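Side-chain contacts in LYND (Lyngbya aestuarii, PDB 4V1T), which probably catalyses the ATP-dependent heterocyclisation of cysteine residues in cyanobactin precursor peptides, as a YcaO-type cyclodehydratase: residues G545-V550 / A626-T631; A599-P604 / V705-Q710. All coordinates share one frame; numbering follows the deposited sequence.

Contact 1: G545-V550 / A626-T631. With MG (magnesium ion), chain O.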
loop_
_atom_site.group_PDB
_atom_site.type_symbol
_atom_site.label_atom_id
_atom_site.label_comp_id
_atom_site.label_asym_id
_atom_site.label_seq_id
_atom_site.Cartn_x
_atom_site.Cartn_y
_atom_site.Cartn_z
ATOM N N GLY B 545 -26.425 1.950 11.293
ATOM C CA GLY B 545 -26.725 2.718 12.491
ATOM C C GLY B 545 -27.895 2.125 13.247
ATOM O O GLY B 545 -27.846 1.973 14.468
ATOM N N PHE B 546 -28.943 1.781 12.507
ATOM C CA PHE B 546 -30.133 1.151 13.083
ATOM C C PHE B 546 -29.763 -0.164 13.774
ATOM O O PHE B 546 -30.146 -0.410 14.913
ATOM C CB PHE B 546 -31.195 0.894 11.994
ATOM C CG PHE B 546 -32.543 0.521 12.542
ATOM C CD1 PHE B 546 -32.825 -0.787 12.893
ATOM C CD2 PHE B 546 -33.516 1.486 12.732
ATOM C CE1 PHE B 546 -34.056 -1.124 13.421
ATOM C CE2 PHE B 546 -34.751 1.153 13.254
ATOM C CZ PHE B 546 -35.023 -0.155 13.597
ATOM N N MET B 547 -29.007 -1.006 13.081
ATOM C CA MET B 547 -28.606 -2.292 13.631
ATOM C C MET B 547 -27.770 -2.106 14.888
ATOM O O MET B 547 -27.823 -2.931 15.806
ATOM C CB MET B 547 -27.805 -3.100 12.596
ATOM C CG MET B 547 -28.654 -3.650 11.473
ATOM S SD MET B 547 -29.987 -4.687 12.097
ATOM C CE MET B 547 -31.195 -4.434 10.814
ATOM N N GLU B 548 -26.994 -1.028 14.937
ATOM C CA GLU B 548 -26.248 -0.734 16.144
ATOM C C GLU B 548 -27.234 -0.506 17.290
ATOM O O GLU B 548 -27.078 -1.079 18.351
ATOM C CB GLU B 548 -25.340 0.476 15.967
ATOM C CG GLU B 548 -24.408 0.696 17.153
ATOM C CD GLU B 548 -23.215 1.543 16.787
ATOM O OE1 GLU B 548 -23.340 2.781 16.780
ATOM O OE2 GLU B 548 -22.155 0.964 16.487
ATOM N N LEU B 549 -28.268 0.291 17.057
ATOM C CA LEU B 549 -29.267 0.559 18.096
ATOM C C LEU B 549 -29.918 -0.720 18.661
ATOM O O LEU B 549 -30.057 -0.854 19.875
ATOM C CB LEU B 549 -30.348 1.491 17.556
ATOM C CG LEU B 549 -29.924 2.917 17.179
ATOM C CD1 LEU B 549 -31.155 3.744 16.856
ATOM C CD2 LEU B 549 -29.127 3.601 18.281
ATOM N N VAL B 550 -30.304 -1.654 17.795
ATOM C CA VAL B 550 -30.958 -2.880 18.258
ATOM C C VAL B 550 -29.941 -3.757 18.972
ATOM O O VAL B 550 -30.285 -4.501 19.893
ATOM C CB VAL B 550 -31.621 -3.696 17.101
ATOM C CG1 VAL B 550 -32.210 -5.008 17.619
ATOM C CG2 VAL B 550 -32.711 -2.877 16.410
ATOM N N ALA B 626 -25.585 -7.125 15.506
ATOM C CA ALA B 626 -26.951 -7.373 15.087
ATOM C C ALA B 626 -27.060 -7.075 13.604
ATOM O O ALA B 626 -26.393 -6.182 13.091
ATOM C CB ALA B 626 -27.932 -6.510 15.882
ATOM N N HIS B 627 -27.896 -7.845 12.919
ATOM C CA HIS B 627 -28.067 -7.702 11.481
ATOM C C HIS B 627 -29.316 -8.468 11.087
ATOM O O HIS B 627 -29.771 -9.319 11.849
ATOM C CB HIS B 627 -26.842 -8.249 10.742
ATOM C CG HIS B 627 -26.688 -7.720 9.352
ATOM N ND1 HIS B 627 -27.160 -8.389 8.244
ATOM C CD2 HIS B 627 -26.105 -6.591 8.889
ATOM C CE1 HIS B 627 -26.876 -7.694 7.157
ATOM N NE2 HIS B 627 -26.238 -6.597 7.521
ATOM N N LEU B 628 -29.894 -8.159 9.929
ATOM C CA LEU B 628 -31.057 -8.907 9.472
ATOM C C LEU B 628 -30.639 -10.353 9.201
ATOM O O LEU B 628 -31.396 -11.289 9.440
ATOM C CB LEU B 628 -31.683 -8.255 8.232
ATOM C CG LEU B 628 -32.488 -6.967 8.487
ATOM C CD1 LEU B 628 -32.935 -6.335 7.180
ATOM C CD2 LEU B 628 -33.699 -7.223 9.376
ATOM N N ASP B 629 -29.412 -10.516 8.724
ATOM C CA ASP B 629 -28.832 -11.825 8.446
ATOM C C ASP B 629 -28.085 -12.315 9.679
ATOM O O ASP B 629 -27.069 -11.728 10.050
ATOM C CB ASP B 629 -27.876 -11.739 7.254
ATOM C CG ASP B 629 -27.366 -13.101 6.804
ATOM O OD1 ASP B 629 -27.469 -14.081 7.572
ATOM O OD2 ASP B 629 -26.854 -13.191 5.667
ATOM N N PRO B 630 -28.583 -13.390 10.320
ATOM C CA PRO B 630 -27.987 -13.832 11.582
ATOM C C PRO B 630 -26.548 -14.287 11.413
ATOM O O PRO B 630 -25.768 -14.196 12.362
ATOM C CB PRO B 630 -28.881 -15.003 12.009
ATOM C CG PRO B 630 -29.478 -15.501 10.744
ATOM C CD PRO B 630 -29.659 -14.295 9.877
ATOM N N THR B 631 -26.209 -14.771 10.217
ATOM C CA THR B 631 -24.849 -15.162 9.912
ATOM C C THR B 631 -23.916 -13.965 10.076
ATOM O O THR B 631 -22.851 -14.077 10.688
ATOM C CB THR B 631 -24.732 -15.732 8.481
ATOM O OG1 THR B 631 -25.520 -16.926 8.371
ATOM C CG2 THR B 631 -23.308 -16.060 8.143
HETATM MG MG MG O . -20.279 1.708 15.790
HETATM O O HOH W 1 -18.534 2.421 14.829
HETATM O O HOH W 2 -21.311 2.184 14.001
HETATM O O HOH W 3 -20.666 3.773 15.979
#

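Contact 2: A599-P604 / V705-Q710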
loop_
_atom_site.group_PDB
_atom_site.type_symbol
_atom_site.label_atom_id
_atom_site.label_comp_id
_atom_site.label_asym_id
_atom_site.label_seq_id
_atom_site.Cartn_x
_atom_site.Cartn_y
_atom_site.Cartn_z
ATOM N N ALA B 599 -34.456 -9.867 20.629
ATOM C CA ALA B 599 -35.557 -9.440 21.484
ATOM C C ALA B 599 -36.823 -9.167 20.663
ATOM O O ALA B 599 -37.034 -9.796 19.634
ATOM C CB ALA B 599 -35.142 -8.212 22.304
ATOM N N ASP B 600 -37.660 -8.233 21.118
ATOM C CA ASP B 600 -39.016 -8.070 20.580
ATOM C C ASP B 600 -39.090 -7.624 19.111
ATOM O O ASP B 600 -40.135 -7.764 18.478
ATOM C CB ASP B 600 -39.811 -7.089 21.448
ATOM C CG ASP B 600 -39.163 -5.718 21.528
ATOM O OD1 ASP B 600 -37.914 -5.647 21.556
ATOM O OD2 ASP B 600 -39.902 -4.715 21.562
ATOM N N LEU B 601 -37.994 -7.115 18.563
ATOM C CA LEU B 601 -37.985 -6.687 17.163
ATOM C C LEU B 601 -37.721 -7.862 16.226
ATOM O O LEU B 601 -38.006 -7.790 15.029
ATOM C CB LEU B 601 -36.950 -5.586 16.934
ATOM C CG LEU B 601 -37.079 -4.319 17.786
ATOM C CD1 LEU B 601 -36.149 -3.230 17.269
ATOM C CD2 LEU B 601 -38.513 -3.811 17.828
ATOM N N GLY B 602 -37.174 -8.942 16.777
ATOM C CA GLY B 602 -36.955 -10.165 16.020
ATOM C C GLY B 602 -35.763 -10.104 15.080
ATOM O O GLY B 602 -35.535 -11.030 14.299
ATOM N N ILE B 603 -35.008 -9.012 15.144
ATOM C CA ILE B 603 -33.797 -8.865 14.349
ATOM C C ILE B 603 -32.662 -9.559 15.086
ATOM O O ILE B 603 -32.370 -9.209 16.220
ATOM C CB ILE B 603 -33.438 -7.386 14.121
ATOM C CG1 ILE B 603 -34.581 -6.676 13.376
ATOM C CG2 ILE B 603 -32.131 -7.275 13.344
ATOM C CD1 ILE B 603 -34.398 -5.175 13.232
ATOM N N PRO B 604 -32.010 -10.541 14.444
ATOM C CA PRO B 604 -31.030 -11.310 15.207
ATOM C C PRO B 604 -29.898 -10.464 15.782
ATOM O O PRO B 604 -29.289 -9.654 15.088
ATOM C CB PRO B 604 -30.496 -12.331 14.198
ATOM C CG PRO B 604 -31.027 -11.944 12.875
ATOM C CD PRO B 604 -32.188 -11.042 13.071
ATOM N N VAL B 705 -37.530 0.429 9.674
ATOM C CA VAL B 705 -38.326 1.541 10.170
ATOM C C VAL B 705 -39.731 1.067 10.558
ATOM O O VAL B 705 -40.315 1.542 11.538
ATOM C CB VAL B 705 -38.420 2.681 9.135
ATOM C CG1 VAL B 705 -39.209 2.240 7.935
ATOM C CG2 VAL B 705 -39.089 3.900 9.732
ATOM N N ASN B 706 -40.259 0.117 9.790
ATOM C CA ASN B 706 -41.593 -0.410 10.030
ATOM C C ASN B 706 -41.643 -1.407 11.186
ATOM O O ASN B 706 -42.625 -1.459 11.921
ATOM C CB ASN B 706 -42.141 -1.043 8.758
ATOM C CG ASN B 706 -42.481 -0.006 7.702
ATOM O OD1 ASN B 706 -43.336 0.851 7.912
ATOM N ND2 ASN B 706 -41.805 -0.074 6.563
ATOM N N ILE B 707 -40.582 -2.191 11.348
ATOM C CA ILE B 707 -40.468 -3.090 12.494
ATOM C C ILE B 707 -40.446 -2.293 13.796
ATOM O O ILE B 707 -41.057 -2.685 14.786
ATOM C CB ILE B 707 -39.199 -3.967 12.401
ATOM C CG1 ILE B 707 -39.403 -5.056 11.356
ATOM C CG2 ILE B 707 -38.874 -4.620 13.745
ATOM C CD1 ILE B 707 -38.139 -5.831 11.012
ATOM N N ALA B 708 -39.727 -1.179 13.788
ATOM C CA ALA B 708 -39.657 -0.317 14.953
ATOM C C ALA B 708 -41.012 0.326 15.214
ATOM O O ALA B 708 -41.488 0.339 16.345
ATOM C CB ALA B 708 -38.583 0.745 14.761
ATOM N N GLN B 709 -41.630 0.845 14.158
ATOM C CA GLN B 709 -42.963 1.440 14.251
ATOM C C GLN B 709 -43.992 0.468 14.830
ATOM O O GLN B 709 -44.886 0.877 15.571
ATOM C CB GLN B 709 -43.428 1.904 12.873
ATOM C CG GLN B 709 -44.757 2.643 12.875
ATOM C CD GLN B 709 -45.540 2.420 11.602
ATOM O OE1 GLN B 709 -46.428 1.571 11.555
ATOM N NE2 GLN B 709 -45.214 3.179 10.562
ATOM N N GLN B 710 -43.872 -0.809 14.479
ATOM C CA GLN B 710 -44.765 -1.837 15.019
ATOM C C GLN B 710 -44.612 -1.954 16.530
ATOM O O GLN B 710 -45.572 -2.255 17.240
ATOM C CB GLN B 710 -44.489 -3.197 14.372
ATOM C CG GLN B 710 -45.030 -3.335 12.960
ATOM C CD GLN B 710 -46.548 -3.340 12.903
ATOM O OE1 GLN B 710 -47.218 -3.876 13.787
ATOM N NE2 GLN B 710 -47.098 -2.740 11.857
#

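Contact 1: G545-V550 / A626-T631
M547 lies along the backbone of A626 and H627 and reaches L628 with its end methyl. Its CB meets A626 O at 3.4 Å, SD sits 3.6 Å from H627 CA, and CE closes on L628 CG at 3.7 Å, where the two side chains cross at about a right angle. The bend at chi2 (-57°) swings the thioether along the 626-628 backbone. Cutting the side chain back to an alanine here would probably leave L628 without the methyl that crosses it and open a gap beside H627 CA. A626 CB returns the contact, packing against M547 O.

Beyond the methionine, H627 ND1 accepts D629 N at 3.1 Å, the donor tilted 18° from the ring plane. D629, at the N-cap of helix 630-649, accepts T631 N through OD1, the donor lying above the carboxylate plane. One residue after M547, E548 has its CB pointing away from 626-631 and binds a magnesium ion through OE2 at 2.1 Å, with three waters among the other ligands; E548 also touches ADP. The arrangement belongs to the ATP- and magnesium-binding site of the YcaO domain, whose metal-binding helix 538-561 is backed here by the strand-to-helix connection after strand 621-626.

Contact 2: A599-P604 / V705-Q710
Apolar packing joins L601 and I603 to I707, the residue of helix 697-710 that bears the contact. The branch methyl CG2 of I707 touches L601 CB at 3.8 Å, and the two side chains cross obliquely. With CG2 anti to the backbone N, the other branch, CG1, lies beside that nitrogen and carries CD1 to a looser meeting with I603 CG1 at 4.4 Å. The two arms of one isoleucine thus serve two residues of the loop. L601 CD2 also approaches the main chain of the helix, lying 4.1 Å from I707 O.

A second kind of contact is between methyl and carbonyl: I707 CG2 comes within 3.5 Å of L601 O. That oxygen is not left to apolar company, for it accepts a hydrogen bond from R692 NH2, and the I707 side chain also touches R692.

Within the loop linking strands 590-596 and 605-612 of the YcaO domain, A599 to G602 form a type I beta turn. G602 N donates to A599 O at 3.0 Å, and the positive phi of G602 (77°) is one that glycine adopts readily.

A salt bridge joins D600 OD1 to R748 NH2, tying the turn to a part of the chain beyond both segments. Within the helix, Q709 N donates to V705 O at 3.0 Å.

How the contacts relate
The two contacts illustrate how segments distant in sequence interlock within one domain. Along the chain they come as 545-550, 599-604, 626-631 and 705-710, so the segments of contact 1 alternate with those of contact 2, all inside the YcaO domain. Their centres are 10 Å apart, and they meet directly: H627 N probably donates to P604 O at 3.2 Å, and H627 O packs on I603 CG2. Helix 538-561, which supplies 545-550 to contact 1, also touches both sides of contact 2, M547 meeting I603 and F546 meeting A708. Contact 1 lies beside the nucleotide and magnesium site; contact 2 packs the loop before strand 605-612 against helix 697-710, farther from the chain's centre.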